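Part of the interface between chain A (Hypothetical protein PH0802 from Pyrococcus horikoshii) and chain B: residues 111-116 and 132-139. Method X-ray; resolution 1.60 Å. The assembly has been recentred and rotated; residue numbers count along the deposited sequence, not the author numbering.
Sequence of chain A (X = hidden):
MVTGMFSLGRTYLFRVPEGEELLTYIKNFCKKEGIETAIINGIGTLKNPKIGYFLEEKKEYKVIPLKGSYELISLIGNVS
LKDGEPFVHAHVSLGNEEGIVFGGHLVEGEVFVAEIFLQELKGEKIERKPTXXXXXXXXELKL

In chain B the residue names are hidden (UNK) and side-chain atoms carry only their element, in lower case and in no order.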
ATOM      1  N   VAL A 111      -7.775   6.017 -16.357  1.00  9.94           N
ATOM      2  CA  VAL A 111      -6.310   5.969 -16.252  1.00  9.64           C
ATOM      3  C   VAL A 111      -5.529   6.900 -17.167  1.00 10.67           C
ATOM      4  O   VAL A 111      -5.686   6.773 -18.379  1.00 12.15           O
ATOM      5  CB  VAL A 111      -5.812   4.567 -16.637  1.00  9.49           C
ATOM      6  CG1 VAL A 111      -4.274   4.504 -16.794  1.00  9.73           C
ATOM      7  CG2 VAL A 111      -6.324   3.535 -15.641  1.00 10.69           C
ATOM      8  N   PHE A 112      -4.617   7.644 -16.483  1.00 11.09           N
ATOM      9  CA  PHE A 112      -3.675   8.357 -17.372  1.00 11.51           C
ATOM     10  C   PHE A 112      -2.497   7.420 -17.432  1.00 11.52           C
ATOM     11  O   PHE A 112      -2.131   6.930 -18.477  1.00 11.94           O
ATOM     12  CB  PHE A 112      -3.370   9.796 -16.821  1.00 11.55           C
ATOM     13  CG  PHE A 112      -2.332  10.550 -17.605  1.00 13.09           C
ATOM     14  CD1 PHE A 112      -2.495  10.757 -18.981  1.00 18.16           C
ATOM     15  CD2 PHE A 112      -1.181  10.992 -16.987  1.00 15.26           C
ATOM     16  CE1 PHE A 112      -1.510  11.441 -19.711  1.00 18.37           C
ATOM     17  CE2 PHE A 112      -0.201  11.668 -17.712  1.00 18.25           C
ATOM     18  CZ  PHE A 112      -0.371  11.882 -19.079  1.00 18.03           C
ATOM     19  N   VAL A 113      -1.943   7.179 -16.233  1.00 12.32           N
ATOM     20  CA  VAL A 113      -0.848   6.194 -16.056  1.00 11.64           C
ATOM     21  C   VAL A 113      -1.298   5.382 -14.853  1.00 10.85           C
ATOM     22  O   VAL A 113      -1.693   5.948 -13.863  1.00 10.33           O
ATOM     23  CB  VAL A 113       0.524   6.803 -15.760  1.00 12.79           C
ATOM     24  CG1 VAL A 113       1.587   5.723 -15.339  1.00 11.78           C
ATOM     25  CG2 VAL A 113       1.002   7.600 -16.985  1.00 14.62           C
ATOM     26  N   ALA A 114      -1.117   4.049 -14.921  1.00  9.47           N
ATOM     27  CA  ALA A 114      -1.426   3.205 -13.742  1.00  9.26           C
ATOM     28  C   ALA A 114      -0.450   2.031 -13.832  1.00  8.77           C
ATOM     29  O   ALA A 114      -0.420   1.313 -14.861  1.00  9.67           O
ATOM     30  CB  ALA A 114      -2.841   2.716 -13.604  1.00  9.68           C
ATOM     31  N   GLU A 115       0.359   1.882 -12.789  1.00  7.88           N
ATOM     32  CA  GLU A 115       1.377   0.874 -12.693  1.00  7.74           C
ATOM     33  C   GLU A 115       0.890  -0.013 -11.564  1.00  7.43           C
ATOM     34  O   GLU A 115       0.916   0.371 -10.378  1.00  7.52           O
ATOM     35  CB  GLU A 115       2.753   1.487 -12.426  1.00  8.42           C
ATOM     36  CG  GLU A 115       3.214   2.320 -13.620  1.00  8.27           C
ATOM     37  CD  GLU A 115       4.450   3.163 -13.385  1.00 10.11           C
ATOM     38  OE1 GLU A 115       5.017   3.174 -12.279  1.00  8.58           O
ATOM     39  OE2 GLU A 115       4.864   3.873 -14.331  1.00 11.52           O
ATOM     40  N   ILE A 116       0.346  -1.140 -11.984  1.00  7.74           N
ATOM     41  CA  ILE A 116      -0.303  -2.084 -11.080  1.00  8.03           C
ATOM     42  C   ILE A 116       0.477  -3.396 -10.861  1.00  8.50           C
ATOM     43  O   ILE A 116       0.966  -4.028 -11.836  1.00  7.64           O
ATOM     44  CB  ILE A 116      -1.690  -2.419 -11.706  1.00  9.21           C
ATOM     45  CG1 ILE A 116      -2.560  -1.166 -11.969  1.00  9.78           C
ATOM     46  CG2 ILE A 116      -2.422  -3.436 -10.855  1.00 11.00           C
ATOM     47  CD1 ILE A 116      -2.766  -0.211 -10.815  1.00 10.01           C
TER
ATOM     48  N   UNK B 132       5.785  10.537 -25.268  1.00 21.65           N
ATOM     49  CA  UNK B 132       5.305  11.849 -25.686  1.00 23.13           C
ATOM     50  C   UNK B 132       4.838  12.660 -24.480  1.00 23.86           C
ATOM     51  O   UNK B 132       4.913  13.895 -24.480  1.00 25.06           O
ATOM     52  c   UNK B 132       3.008  10.817 -26.214  1.00 27.91           C
ATOM     53  c   UNK B 132       0.969   9.561 -26.933  1.00 32.80           C
ATOM     54  c   UNK B 132       4.172  11.670 -26.699  1.00 24.34           C
ATOM     55  c   UNK B 132       1.830  10.799 -27.178  1.00 31.00           C
ATOM     56  n   UNK B 132      -0.373   9.599 -27.580  1.00 35.73           N
ATOM     57  N   UNK B 133       4.414  11.966 -23.421  1.00 23.76           N
ATOM     58  CA  UNK B 133       3.953  12.666 -22.218  1.00 23.29           C
ATOM     59  C   UNK B 133       5.073  13.362 -21.435  1.00 22.29           C
ATOM     60  O   UNK B 133       4.809  14.185 -20.580  1.00 23.53           O
ATOM     61  c   UNK B 133       0.463   8.815 -23.036  1.00 29.60           C
ATOM     62  c   UNK B 133       0.986  11.092 -22.435  1.00 26.95           C
ATOM     63  c   UNK B 133       1.692   8.417 -22.526  1.00 28.14           C
ATOM     64  o   UNK B 133      -0.386   7.862 -23.588  1.00 31.25           O
ATOM     65  c   UNK B 133       3.169  11.725 -21.283  1.00 23.62           C
ATOM     66  c   UNK B 133       0.107  10.160 -22.996  1.00 27.44           C
ATOM     67  c   UNK B 133       2.224  10.710 -21.921  1.00 24.66           C
ATOM     68  c   UNK B 133       2.549   9.361 -21.958  1.00 27.66           C
ATOM     69  N   UNK B 134       6.333  13.024 -21.699  1.00 20.52           N
ATOM     70  CA  UNK B 134       7.435  13.492 -20.916  1.00 19.44           C
ATOM     71  C   UNK B 134       7.636  12.644 -19.676  1.00 18.22           C
ATOM     72  O   UNK B 134       8.352  13.046 -18.784  1.00 20.30           O
ATOM     73  N   UNK B 135       6.999  11.476 -19.646  1.00 16.87           N
ATOM     74  CA  UNK B 135       7.212  10.498 -18.582  1.00 15.37           C
ATOM     75  C   UNK B 135       7.945   9.299 -19.154  1.00 13.91           C
ATOM     76  O   UNK B 135       7.653   8.891 -20.268  1.00 13.49           O
ATOM     77  c   UNK B 135       5.665  11.469 -16.044  1.00 15.61           C
ATOM     78  c   UNK B 135       5.884  10.002 -18.032  1.00 15.43           C
ATOM     79  c   UNK B 135       3.653  10.622 -17.184  1.00 16.12           C
ATOM     80  c   UNK B 135       5.055  11.086 -17.362  1.00 15.74           C
ATOM     81  N   UNK B 136       8.827   8.699 -18.351  1.00 12.72           N
ATOM     82  CA  UNK B 136       9.520   7.471 -18.770  1.00 11.30           C
ATOM     83  C   UNK B 136       8.660   6.314 -18.295  1.00 12.17           C
ATOM     84  O   UNK B 136       8.480   6.137 -17.087  1.00 11.71           O
ATOM     85  c   UNK B 136      10.891   7.390 -18.178  1.00 12.39           C
ATOM     86  N   UNK B 137       8.092   5.593 -19.252  1.00 11.11           N
ATOM     87  CA  UNK B 137       7.144   4.507 -18.920  1.00 11.17           C
ATOM     88  C   UNK B 137       7.471   3.190 -19.577  1.00 10.94           C
ATOM     89  O   UNK B 137       8.170   3.130 -20.582  1.00 11.45           O
ATOM     90  c   UNK B 137       3.928   6.665 -19.585  1.00 11.79           C
ATOM     91  c   UNK B 137       5.192   6.259 -18.915  1.00 11.43           C
ATOM     92  c   UNK B 137       5.025   6.218 -17.403  1.00 12.64           C
ATOM     93  c   UNK B 137       5.757   4.925 -19.440  1.00 10.80           C
ATOM     94  N   UNK B 138       6.940   2.109 -19.008  1.00 10.54           N
ATOM     95  CA  UNK B 138       7.019   0.780 -19.591  1.00  9.26           C
ATOM     96  C   UNK B 138       6.092   0.681 -20.805  1.00  9.59           C
ATOM     97  O   UNK B 138       5.129   1.438 -20.913  1.00  9.97           O
ATOM     98  c   UNK B 138       7.336  -0.243 -14.954  1.00  7.07           C
ATOM     99  c   UNK B 138       6.431  -0.464 -15.996  1.00  7.98           C
ATOM    100  c   UNK B 138       7.109  -0.180 -17.216  1.00  8.02           C
ATOM    101  c   UNK B 138       6.504  -0.267 -18.590  1.00  9.78           C
ATOM    102  c   UNK B 138       4.795  -1.068 -14.359  1.00 10.72           C
ATOM    103  n   UNK B 138       8.510   0.175 -15.519  1.00  8.54           N
ATOM    104  c   UNK B 138       6.995  -0.440 -13.612  1.00  9.08           C
ATOM    105  c   UNK B 138       5.148  -0.912 -15.685  1.00  9.61           C
ATOM    106  c   UNK B 138       8.354   0.205 -16.883  1.00  9.41           C
ATOM    107  c   UNK B 138       5.729  -0.859 -13.336  1.00  9.19           C
ATOM    108  N   UNK B 139       6.310  -0.358 -21.598  1.00 10.39           N
ATOM    109  CA  UNK B 139       5.382  -0.641 -22.710  1.00 11.38           C
ATOM    110  C   UNK B 139       4.125  -1.143 -22.021  1.00 11.64           C
ATOM    111  O   UNK B 139       4.199  -1.955 -21.093  1.00 11.72           O
ATOM    112  c   UNK B 139       5.626  -3.025 -25.779  1.00 20.47           C
ATOM    113  c   UNK B 139       5.101  -1.931 -24.865  1.00 15.19           C
ATOM    114  c   UNK B 139       5.973  -1.700 -23.650  1.00 12.11           C
ATOM    115  o   UNK B 139       4.825  -3.499 -26.621  1.00 23.23           O
ATOM    116  o   UNK B 139       6.797  -3.434 -25.615  1.00 22.35           O
TER
HETATM  117  O   HOH W   1       5.170   2.355 -16.654  1.00 10.74           O

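Position 132 carries four carbons in a row ending in a nitrogen, an unbranched chain that is out of reach of the chain A stretch. That pattern is lysine, and Lys B132 takes no part in this contact.

At position 133 one carbon leads into a six-carbon ring bearing one oxygen, and a ring carbon approaches CZ of Phe A112. The oxygen-bearing ring identifies a tyrosine. Its CA-to-CB bond points toward chain A, and CD2 of Tyr B133 lies 3.7 Å from CZ of Phe A112. The ring centroids of Tyr B133 and Phe A112 are 5.1 Å apart and the planes meet at 76°, an edge-to-face pair in which Phe A112 offers its edge to the face of Tyr B133.

Position 134 has no side-chain atoms, touches nothing on chain A and is therefore glycine. Its phi/psi of 83/14 supports the assignment independently, because a CB here would be jammed against the carbonyl O of Tyr B133.

Four carbons forked at the second define position 135, and a terminal carbon touches both Phe A112 and Val A113. The fork, one carbon beyond CB, means leucine rather than isoleucine, which branches at CB itself. CD1 of Leu B135 lies 4.0 Å from CE2 of Phe A112 and 4.0 Å from CG2 of Val A113.

A single carbon at position 136, pointing away from chain A and making no contact with it, gives Ala B136.

The same four-carbon fork recurs at position 137, its terminal carbons reaching Val A113 and Glu A115, so this too is leucine. CD1 of Leu B137 packs 4.0 Å from CG2 of Val A113, while its CD2 lies 3.9 Å from OE2 of Glu A115.

Position 138 shows one carbon followed by fused five- and six-membered rings holding eight carbons and one nitrogen, with a carbon of the six-membered ring against CB of Glu A115. This is the indole of tryptophan. CZ3 of Trp B138 is 3.8 Å from CB of Glu A115. The CG of Glu A115 sits 4.3 Å from the centroid of the Trp B138 six-membered ring and 28° off its normal, an off-centre CH-pi contact.

Position 139 has three carbons, the third carrying two oxygens, and is out of reach of the chain A stretch: a glutamate, Glu B139.

The contact works through side chains, with no direct hydrogen bond between the stretches: CA of Val A113 lies 8.7 Å from CA of Leu B137 and CA of Phe A112 lies 10.0 Å from CA of Tyr B133. Phe A112 meets Tyr B133 and Leu B135, Val A113 meets both leucines, and the aliphatic part of Glu A115 meets the indole. One polar link joins them: water 1 donates to OE2 of Glu A115 at 2.8 Å and accepts from the backbone N of Trp B138 at 3.0 Å. Together the two stretches bury 335 Å².

Chain B 132-139: KYGLALWE
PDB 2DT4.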